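Local coordinates for cell division control protein 45 cdc45 putative (Entamoeba histolytica, PDB 6CC2) that probably serves in DNA replication as the Cdc45 component of the replicative CMG helicase, and may switch conformation to regulate that process, at residues I364-E369 and A447-Q452; S270-R275 and N406-G411; I412-S417 and Q452-A457; S511-S516 and V521-R526. All coordinates share one frame; numbering follows the deposited sequence.

Interaction 1. Residues I364-E369 and A447-Q452; sequences IITNDE and ALQLAQ
Thr366 and Asp368 meet Gln449 where the loop between helices 354-364 and 374-385 touches helix 444-462. This is a surface loop-on-helix contact. The helix lies against the C-terminal mixed beta sheet, in a part of Cdc45 that probably corresponds to the DHHA1-like domain of RecJ relatives. Gln449 carries the helix side of the contact. Its CG is anti to the carbonyl carbon (chi1 -66°), and the chain beyond is extended, which brings the amide up to the loop. There Gln449 NE2 donates to Asp368 OD1 at 2.8 Å, nearly straight at 168°. The oxygen lies close to the amide plane of the glutamine. It is met on the anti side of the carboxylate, somewhat out of its plane, and the two flat groups are turned 76° apart. Asp368 OD1 also forms a salt bridge with Lys446, so one oxygen takes both an amide and an ammonium group. NE2 is likewise shared, with a second hydrogen bond to Tyr445 O inside its own helix. These added partners should fix the turn of both groups. Thr366 packs beside them by its methyl, while its hydroxyl is hydrogen-bonded to Gly362 O at the end of the preceding helix. Lys399, on helix 393-417, is also hydrogen-bonded to Thr366 O. Asn367 O is 3.2 Å from Gln449 NE2, but the angle is too poor for a bond. Thr366 CG2 lies 3.7 Å from Gln449 CD and as far from Gln449 OE1.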
# COMPACT_ATOMS: atom_id res chain seq x y z
N ILE A 364 5.03 9.03 -0.86
CA ILE A 364 4.82 10.25 -0.07
C ILE A 364 4.29 9.91 1.33
O ILE A 364 4.69 10.52 2.32
CB ILE A 364 3.86 11.20 -0.81
CG1 ILE A 364 4.51 11.79 -2.04
CG2 ILE A 364 3.37 12.31 0.13
CD1 ILE A 364 5.78 12.54 -1.78
N ILE A 365 3.38 8.93 1.44
CA ILE A 365 2.79 8.62 2.74
C ILE A 365 3.64 7.64 3.55
O ILE A 365 3.23 7.22 4.64
CB ILE A 365 1.36 8.06 2.59
CG1 ILE A 365 1.35 6.70 1.90
CG2 ILE A 365 0.48 9.06 1.83
CD1 ILE A 365 -0.00 6.02 1.98
N THR A 366 4.81 7.25 3.04
CA THR A 366 5.74 6.46 3.83
C THR A 366 6.56 7.39 4.71
O THR A 366 7.23 8.28 4.20
CB THR A 366 6.64 5.65 2.90
OG1 THR A 366 5.84 4.78 2.08
CG2 THR A 366 7.64 4.81 3.72
N ASN A 367 6.55 7.15 6.02
CA ASN A 367 7.37 7.96 6.94
C ASN A 367 8.84 7.72 6.65
O ASN A 367 9.31 6.59 6.73
CB ASN A 367 7.07 7.62 8.39
CG ASN A 367 5.66 7.95 8.80
OD1 ASN A 367 5.03 8.90 8.29
ND2 ASN A 367 5.15 7.19 9.76
N ASP A 368 9.58 8.79 6.35
CA ASP A 368 10.97 8.66 5.94
C ASP A 368 11.86 9.75 6.53
O ASP A 368 13.03 9.87 6.13
CB ASP A 368 11.07 8.66 4.42
CG ASP A 368 12.41 8.17 3.91
OD1 ASP A 368 12.89 7.10 4.38
OD2 ASP A 368 12.99 8.87 3.04
N GLU A 369 11.33 10.57 7.43
CA GLU A 369 12.10 11.50 8.22
C GLU A 369 11.54 11.46 9.63
O GLU A 369 10.38 11.09 9.84
CB GLU A 369 12.04 12.94 7.68
CG GLU A 369 12.56 13.10 6.26
CD GLU A 369 14.07 12.91 6.16
OE1 GLU A 369 14.72 12.74 7.21
OE2 GLU A 369 14.59 12.95 5.03
N ALA A 447 14.20 1.40 9.67
CA ALA A 447 14.19 -0.04 9.90
C ALA A 447 12.89 -0.66 9.40
O ALA A 447 12.92 -1.75 8.84
CB ALA A 447 14.40 -0.34 11.38
N LEU A 448 11.75 0.03 9.60
CA LEU A 448 10.47 -0.51 9.15
C LEU A 448 10.47 -0.68 7.64
O LEU A 448 9.97 -1.69 7.11
CB LEU A 448 9.34 0.42 9.57
CG LEU A 448 8.85 0.32 11.02
CD1 LEU A 448 8.14 1.60 11.46
CD2 LEU A 448 7.94 -0.89 11.17
N GLN A 449 11.04 0.29 6.92
CA GLN A 449 11.08 0.17 5.46
C GLN A 449 11.95 -0.99 5.03
O GLN A 449 11.63 -1.70 4.08
CB GLN A 449 11.58 1.48 4.84
CG GLN A 449 10.65 2.64 5.05
CD GLN A 449 11.17 3.88 4.40
OE1 GLN A 449 11.24 3.97 3.18
NE2 GLN A 449 11.56 4.83 5.22
N LEU A 450 13.09 -1.18 5.71
CA LEU A 450 13.97 -2.28 5.36
C LEU A 450 13.33 -3.62 5.69
O LEU A 450 13.42 -4.57 4.91
CB LEU A 450 15.31 -2.11 6.09
CG LEU A 450 16.36 -3.18 5.79
CD1 LEU A 450 16.64 -3.23 4.29
CD2 LEU A 450 17.64 -2.90 6.55
N ALA A 451 12.64 -3.71 6.84
CA ALA A 451 11.97 -4.96 7.19
C ALA A 451 10.92 -5.33 6.14
O ALA A 451 10.79 -6.51 5.78
CB ALA A 451 11.31 -4.85 8.56
N GLN A 452 10.15 -4.34 5.67
CA GLN A 452 9.14 -4.60 4.64
C GLN A 452 9.78 -5.09 3.36
O GLN A 452 9.29 -6.04 2.74
CB GLN A 452 8.33 -3.34 4.37
CG GLN A 452 7.32 -3.49 3.25
CD GLN A 452 6.35 -2.32 3.18
OE1 GLN A 452 6.33 -1.46 4.06
NE2 GLN A 452 5.53 -2.30 2.14

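Interaction 2. Residues S270-R275 and N406-G411; sequences SLFHTR and NLVETG
Phe272 reaches Val408 through one corner of its ring, with Phe272 CE2 3.8 Å from Val408 CG1. Trp284 also packs edge-to-face with this ring, and Phe292 meets it too. His273 follows and makes the closer approach. Its CD2 is 3.5 Å from Val408 CG2, and the methyl comes to the ring obliquely. Val408 thus splits its fork between two rings. CG1 is anti to the backbone N (chi1 166°) and goes to Phe272, while CG2 goes to His273. The rings also touch each other, for Phe272 CD2 lies over one face of the imidazole, offset toward its rim. His273 ND1 is hydrogen-bonded to Asp269 O, which should hold the ring's rotation. Thr274 comes right before helix 275-281, at its N-cap position, though its side chain makes no capping bond. Thr274 OG1 donates to Ser270 O at 2.7 Å, from above the carbonyl plane, and is also hydrogen-bonded to Met260 N. Arg275 ends the walk with an extended side chain. NH1 forms a salt bridge with Glu456, and NH2 is hydrogen-bonded to Asn404. The contact is apolar helix-helix packing, in which the C-terminal turn of a short helix sets two rings against one valine on the flank of the long helix 393-417.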
# COMPACT_ATOMS: atom_id res chain seq x y z
N SER A 270 14.96 0.82 -13.53
CA SER A 270 13.59 0.36 -13.34
C SER A 270 13.54 -1.16 -13.34
O SER A 270 12.92 -1.78 -12.48
CB SER A 270 12.68 0.95 -14.41
OG SER A 270 11.36 0.47 -14.26
N LEU A 271 14.21 -1.77 -14.30
CA LEU A 271 14.22 -3.23 -14.37
C LEU A 271 14.86 -3.85 -13.14
O LEU A 271 14.34 -4.81 -12.57
CB LEU A 271 14.94 -3.69 -15.63
CG LEU A 271 15.05 -5.19 -15.86
CD1 LEU A 271 13.70 -5.86 -15.88
CD2 LEU A 271 15.80 -5.45 -17.17
N PHE A 272 15.98 -3.29 -12.69
CA PHE A 272 16.70 -3.87 -11.55
C PHE A 272 15.91 -3.77 -10.26
O PHE A 272 16.08 -4.60 -9.37
CB PHE A 272 18.06 -3.19 -11.40
CG PHE A 272 19.01 -3.93 -10.47
CD1 PHE A 272 19.74 -5.00 -10.92
CD2 PHE A 272 19.14 -3.53 -9.16
CE1 PHE A 272 20.60 -5.67 -10.08
CE2 PHE A 272 20.00 -4.20 -8.29
CZ PHE A 272 20.73 -5.27 -8.76
N HIS A 273 15.04 -2.78 -10.13
CA HIS A 273 14.30 -2.54 -8.89
C HIS A 273 12.85 -3.02 -8.92
O HIS A 273 12.13 -2.81 -7.94
CB HIS A 273 14.36 -1.06 -8.54
CG HIS A 273 15.75 -0.60 -8.20
ND1 HIS A 273 16.68 -0.25 -9.15
CD2 HIS A 273 16.38 -0.48 -7.00
CE1 HIS A 273 17.81 0.08 -8.56
NE2 HIS A 273 17.66 -0.06 -7.26
N THR A 274 12.41 -3.64 -10.00
CA THR A 274 11.08 -4.25 -10.05
C THR A 274 11.19 -5.64 -9.41
O THR A 274 11.78 -6.56 -9.96
CB THR A 274 10.57 -4.32 -11.48
OG1 THR A 274 10.51 -2.97 -12.02
CG2 THR A 274 9.19 -4.94 -11.53
N ARG A 275 10.60 -5.78 -8.21
CA ARG A 275 10.98 -6.85 -7.32
C ARG A 275 10.66 -8.23 -7.88
O ARG A 275 11.48 -9.15 -7.75
CB ARG A 275 10.32 -6.65 -5.96
CG ARG A 275 10.75 -5.34 -5.34
CD ARG A 275 10.13 -5.07 -3.98
NE ARG A 275 10.45 -3.71 -3.57
CZ ARG A 275 10.02 -3.14 -2.45
NH1 ARG A 275 9.23 -3.82 -1.61
NH2 ARG A 275 10.36 -1.89 -2.18
N ASN A 406 18.07 2.69 -2.23
CA ASN A 406 18.71 2.44 -0.95
C ASN A 406 18.33 1.07 -0.39
O ASN A 406 19.19 0.33 0.12
CB ASN A 406 18.31 3.54 0.04
CG ASN A 406 19.01 3.40 1.37
OD1 ASN A 406 20.12 2.87 1.45
ND2 ASN A 406 18.36 3.87 2.43
N LEU A 407 17.05 0.72 -0.47
CA LEU A 407 16.57 -0.54 0.12
C LEU A 407 17.12 -1.75 -0.63
O LEU A 407 17.58 -2.71 -0.01
CB LEU A 407 15.05 -0.56 0.13
CG LEU A 407 14.42 0.45 1.07
CD1 LEU A 407 12.92 0.56 0.79
CD2 LEU A 407 14.68 0.03 2.53
N VAL A 408 17.06 -1.72 -1.97
CA VAL A 408 17.55 -2.86 -2.75
C VAL A 408 19.04 -3.06 -2.52
O VAL A 408 19.51 -4.19 -2.28
CB VAL A 408 17.23 -2.66 -4.25
CG1 VAL A 408 18.03 -3.66 -5.11
CG2 VAL A 408 15.76 -2.81 -4.49
N GLU A 409 19.81 -1.97 -2.55
CA GLU A 409 21.25 -2.09 -2.33
C GLU A 409 21.55 -2.72 -0.97
O GLU A 409 22.33 -3.68 -0.86
CB GLU A 409 21.91 -0.72 -2.44
CG GLU A 409 23.41 -0.72 -2.15
CD GLU A 409 24.04 0.66 -2.27
OE1 GLU A 409 24.65 0.94 -3.32
OE2 GLU A 409 23.89 1.46 -1.32
N THR A 410 20.96 -2.16 0.11
CA THR A 410 21.20 -2.73 1.43
C THR A 410 20.65 -4.15 1.52
O THR A 410 21.30 -5.05 2.07
CB THR A 410 20.52 -1.84 2.49
OG1 THR A 410 21.01 -0.50 2.39
CG2 THR A 410 20.79 -2.37 3.91
N GLY A 411 19.46 -4.37 0.97
CA GLY A 411 18.77 -5.63 1.16
C GLY A 411 19.51 -6.78 0.51
O GLY A 411 19.61 -7.87 1.08

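Interaction 3. Residues I412-S417 and Q452-A457; sequences IILLLS and QFLAEA
Ile413 O takes Ser417 N at 2.7 Å, with weak bonds from Leu416 N and Ser417 OG, in the last turn of the helix that sets Leu414 and Leu415 against Leu454 and Ala457. Ser417 itself is poorly ordered. The side chains that meet across the interface are all apolar. Leu454 divides its methyls between two leucines. Its CD1 is 4.0 Å from Leu414 CD1, where the side chains cross at about a right angle. Leu454 CD2 is 3.9 Å from Leu415 CD2, and these two side chains slide past each other in opposite directions. Leu415 uses its other branch too, with CD1 3.8 Å from Ala457 CB. Helices 393-417 and 444-462 pack here, and their segments 412-417 and 452-457 cross at -57°. The axes of these segments come no closer than 10.8 Å, and the leucines and Ala457 meet in between. Helix 444-462 is sandwiched, since Leu454 also touches Phe468 and Leu470 on strand 468-474 of the mixed sheet. Glu456 lies off the apolar patch, and its OE2 forms a salt bridge with Arg460.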
# COMPACT_ATOMS: atom_id res chain seq x y z
N ILE A 412 20.04 -6.55 -0.69
CA ILE A 412 20.84 -7.55 -1.37
C ILE A 412 22.01 -7.97 -0.49
O ILE A 412 22.30 -9.16 -0.34
CB ILE A 412 21.33 -7.03 -2.73
CG1 ILE A 412 20.16 -6.91 -3.71
CG2 ILE A 412 22.42 -7.94 -3.29
CD1 ILE A 412 20.53 -6.22 -5.01
N ILE A 413 22.71 -6.98 0.09
CA ILE A 413 23.85 -7.30 0.96
C ILE A 413 23.40 -8.20 2.10
O ILE A 413 24.04 -9.22 2.40
CB ILE A 413 24.51 -6.01 1.47
CG1 ILE A 413 25.13 -5.23 0.31
CG2 ILE A 413 25.55 -6.31 2.54
CD1 ILE A 413 25.57 -3.82 0.68
N LEU A 414 22.31 -7.83 2.77
CA LEU A 414 21.91 -8.57 3.96
C LEU A 414 21.47 -9.99 3.64
O LEU A 414 21.78 -10.92 4.38
CB LEU A 414 20.80 -7.82 4.70
CG LEU A 414 21.23 -6.49 5.32
CD1 LEU A 414 20.02 -5.77 5.90
CD2 LEU A 414 22.28 -6.70 6.38
N LEU A 415 20.74 -10.18 2.54
CA LEU A 415 20.34 -11.54 2.17
C LEU A 415 21.54 -12.39 1.79
O LEU A 415 21.45 -13.62 1.83
CB LEU A 415 19.34 -11.51 1.03
CG LEU A 415 17.95 -10.94 1.35
CD1 LEU A 415 17.05 -11.12 0.15
CD2 LEU A 415 17.34 -11.57 2.60
N LEU A 416 22.66 -11.77 1.42
CA LEU A 416 23.88 -12.51 1.08
C LEU A 416 24.81 -12.67 2.27
O LEU A 416 25.46 -13.72 2.41
CB LEU A 416 24.63 -11.79 -0.05
CG LEU A 416 24.13 -12.01 -1.48
CD1 LEU A 416 22.63 -12.09 -1.55
CD2 LEU A 416 24.64 -10.89 -2.38
N SER A 417 24.89 -11.66 3.13
CA SER A 417 25.86 -11.65 4.22
C SER A 417 25.22 -11.70 5.60
O SER A 417 25.81 -12.27 6.52
CB SER A 417 26.72 -10.38 4.15
OG SER A 417 27.29 -10.22 2.86
N GLN A 452 10.15 -4.34 5.67
CA GLN A 452 9.14 -4.60 4.64
C GLN A 452 9.78 -5.09 3.36
O GLN A 452 9.29 -6.04 2.74
CB GLN A 452 8.33 -3.34 4.37
CG GLN A 452 7.32 -3.49 3.25
CD GLN A 452 6.35 -2.32 3.18
OE1 GLN A 452 6.33 -1.46 4.06
NE2 GLN A 452 5.53 -2.30 2.14
N PHE A 453 10.88 -4.46 2.95
CA PHE A 453 11.58 -4.91 1.76
C PHE A 453 12.09 -6.34 1.94
O PHE A 453 11.96 -7.17 1.03
CB PHE A 453 12.73 -3.97 1.41
CG PHE A 453 13.55 -4.47 0.27
CD1 PHE A 453 13.13 -4.24 -1.04
CD2 PHE A 453 14.67 -5.24 0.48
CE1 PHE A 453 13.85 -4.74 -2.10
CE2 PHE A 453 15.39 -5.74 -0.58
CZ PHE A 453 14.97 -5.50 -1.87
N LEU A 454 12.77 -6.62 3.07
CA LEU A 454 13.35 -7.92 3.28
C LEU A 454 12.28 -8.99 3.39
O LEU A 454 12.50 -10.12 2.92
CB LEU A 454 14.25 -7.92 4.52
CG LEU A 454 15.53 -7.14 4.40
CD1 LEU A 454 16.18 -6.97 5.79
CD2 LEU A 454 16.53 -7.81 3.46
N ALA A 455 11.13 -8.67 3.97
CA ALA A 455 10.06 -9.64 4.05
C ALA A 455 9.68 -10.13 2.67
O ALA A 455 9.52 -11.34 2.43
CB ALA A 455 8.84 -9.01 4.76
N GLU A 456 9.53 -9.19 1.72
CA GLU A 456 9.21 -9.56 0.35
C GLU A 456 10.38 -10.22 -0.37
O GLU A 456 10.20 -11.24 -1.02
CB GLU A 456 8.75 -8.33 -0.43
CG GLU A 456 8.53 -8.62 -1.89
CD GLU A 456 7.84 -7.49 -2.64
OE1 GLU A 456 7.62 -6.39 -2.02
OE2 GLU A 456 7.53 -7.69 -3.84
N ALA A 457 11.58 -9.63 -0.30
CA ALA A 457 12.71 -10.16 -1.04
C ALA A 457 13.06 -11.59 -0.63
O ALA A 457 13.32 -12.43 -1.48
CB ALA A 457 13.94 -9.27 -0.85

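Interaction 4. Residues S511-S516 and V521-R526; sequences SILQKS and VTEIHR. With EDO (1,2-ethanediol), chain D; EDO (1,2-ethanediol), chain G.
Val521 N donates to Gln514 O at 2.9 Å (155°), the firm backbone bond of this antiparallel hairpin. In return Val521 O faces two N-H groups, Leu513 N at 2.7 Å and Gln514 N at 3.5 Å, both weak by their geometry. Two residues opposite one make a classic beta bulge. Beyond it a side chain takes over the pairing. Thr522 OG1, anti to its own backbone N (chi1 -175°), donates to Ser511 O in a short 2.5 Å bond, coming from above the carbonyl plane. A water then bridges Ser511 N and Glu523 O, each at 2.9 Å, and also binds a 1,2-ethanediol. A second diol accepts from His525 N, while the first lays its C1 over a face of the His525 ring; both diols probably come from the crystallisation liquor. Packing completes the contact. Gln514 and Val521 lie side by side, pointing the same way, and both touch Leu448 on helix 444-462. Leu513 CD2 rests 3.9 Å from Glu523 OE1, whose carboxylate is held by Lys477 and Thr479. Glu523 N is buried without a partner. The chemistry implies a sheet edge that begins as backbone pairing and, past the bulge, is held by a hydroxyl and a water instead.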
# COMPACT_ATOMS: atom_id res chain seq x y z
N SER A 511 9.41 -2.46 25.77
CA SER A 511 8.27 -1.63 25.37
C SER A 511 7.98 -1.75 23.88
O SER A 511 8.89 -1.84 23.06
CB SER A 511 8.54 -0.17 25.72
OG SER A 511 8.97 -0.04 27.06
N ILE A 512 6.69 -1.74 23.55
CA ILE A 512 6.29 -1.60 22.14
C ILE A 512 6.30 -0.10 21.85
O ILE A 512 5.39 0.62 22.20
CB ILE A 512 4.92 -2.22 21.88
CG1 ILE A 512 4.98 -3.75 21.94
CG2 ILE A 512 4.42 -1.83 20.49
CD1 ILE A 512 5.19 -4.30 23.33
N LEU A 513 7.40 0.37 21.24
CA LEU A 513 7.57 1.80 21.00
C LEU A 513 6.57 2.32 19.97
O LEU A 513 6.13 3.48 20.06
CB LEU A 513 9.00 2.07 20.52
CG LEU A 513 10.13 1.99 21.54
CD1 LEU A 513 9.99 0.81 22.48
CD2 LEU A 513 11.48 1.93 20.82
N GLN A 514 6.19 1.49 19.02
CA GLN A 514 5.27 1.88 17.96
C GLN A 514 4.54 0.63 17.49
O GLN A 514 5.08 -0.47 17.50
CB GLN A 514 5.98 2.51 16.76
CG GLN A 514 6.97 3.61 17.08
CD GLN A 514 7.70 4.09 15.84
OE1 GLN A 514 7.35 3.73 14.71
NE2 GLN A 514 8.72 4.92 16.04
N LYS A 515 3.30 0.81 17.06
CA LYS A 515 2.61 -0.27 16.38
C LYS A 515 1.72 0.33 15.31
O LYS A 515 1.19 1.43 15.46
CB LYS A 515 1.80 -1.13 17.36
CG LYS A 515 0.52 -0.52 17.87
CD LYS A 515 -0.30 -1.55 18.66
CE LYS A 515 -0.81 -2.68 17.77
NZ LYS A 515 -1.67 -3.65 18.51
N SER A 516 1.60 -0.39 14.22
CA SER A 516 0.69 -0.05 13.15
C SER A 516 -0.31 -1.19 13.01
O SER A 516 -0.36 -2.11 13.83
CB SER A 516 1.45 0.21 11.86
OG SER A 516 1.87 -1.01 11.31
N VAL A 521 7.31 -2.12 16.68
CA VAL A 521 8.68 -1.73 17.00
C VAL A 521 8.90 -1.89 18.49
O VAL A 521 8.09 -1.43 19.30
CB VAL A 521 8.96 -0.28 16.58
CG1 VAL A 521 10.42 0.08 16.85
CG2 VAL A 521 8.64 -0.08 15.10
N THR A 522 9.99 -2.56 18.86
CA THR A 522 10.44 -2.59 20.25
C THR A 522 11.95 -2.40 20.23
O THR A 522 12.54 -2.08 19.20
CB THR A 522 9.99 -3.89 20.96
OG1 THR A 522 10.36 -3.80 22.36
CG2 THR A 522 10.62 -5.11 20.36
N GLU A 523 12.59 -2.58 21.38
CA GLU A 523 14.02 -2.33 21.52
C GLU A 523 14.54 -3.17 22.67
O GLU A 523 13.87 -3.31 23.69
CB GLU A 523 14.27 -0.84 21.77
CG GLU A 523 15.72 -0.42 21.75
CD GLU A 523 15.87 1.10 21.80
OE1 GLU A 523 15.01 1.76 22.43
OE2 GLU A 523 16.83 1.63 21.21
N ILE A 524 15.73 -3.74 22.50
CA ILE A 524 16.35 -4.56 23.53
C ILE A 524 17.75 -4.05 23.80
O ILE A 524 18.38 -3.39 22.96
CB ILE A 524 16.40 -6.05 23.12
CG1 ILE A 524 17.31 -6.23 21.89
CG2 ILE A 524 15.01 -6.56 22.80
CD1 ILE A 524 17.57 -7.68 21.55
N HIS A 525 18.26 -4.38 25.00
CA HIS A 525 19.67 -4.17 25.27
C HIS A 525 20.50 -5.07 24.35
O HIS A 525 20.14 -6.23 24.11
CB HIS A 525 20.00 -4.50 26.72
CG HIS A 525 19.33 -3.59 27.71
ND1 HIS A 525 19.65 -2.25 27.82
CD2 HIS A 525 18.36 -3.82 28.61
CE1 HIS A 525 18.90 -1.70 28.76
NE2 HIS A 525 18.11 -2.63 29.25
N ARG A 526 21.59 -4.53 23.83
CA ARG A 526 22.39 -5.29 22.86
C ARG A 526 22.77 -6.65 23.42
O ARG A 526 22.69 -7.66 22.71
CB ARG A 526 23.65 -4.50 22.45
CG ARG A 526 24.87 -5.39 22.11
CD ARG A 526 25.52 -5.12 20.75
NE ARG A 526 26.43 -4.00 20.78
CZ ARG A 526 27.52 -3.88 20.00
NH1 ARG A 526 27.84 -4.82 19.12
NH2 ARG A 526 28.27 -2.81 20.11
C1 EDO D . 15.93 -7.09 27.07
O1 EDO D . 16.69 -5.97 26.67
C2 EDO D . 15.67 -7.91 25.83
O2 EDO D . 15.21 -9.14 26.16
C1 EDO G . 16.17 -1.56 26.68
O1 EDO G . 14.85 -2.03 26.37
C2 EDO G . 16.50 -0.34 25.83
O2 EDO G . 15.51 0.67 26.03
O HOH W 1 12.16 -1.77 25.39

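Interactions 1, 2 and 3 cluster around helices 393-417 and 444-462. Interactions 2 and 3 share the first helix, with centres 10 Å apart. Interactions 1 and 3 share the second, including Gln452, with centres 15 Å apart. The segments of interaction 1 alternate along the chain with those of interactions 2 and 3. Interaction 4 follows them all. Its hairpin edges the mixed sheet about 16 Å from interaction 1, centre to centre, and touches it through Leu448. Interactions 2 and 4 are farthest apart, at 27 Å between centres. Helix 444-462 thus links the sheet on one side to helix 393-417 and the 364-369 loop on others, joining this region into one packed unit.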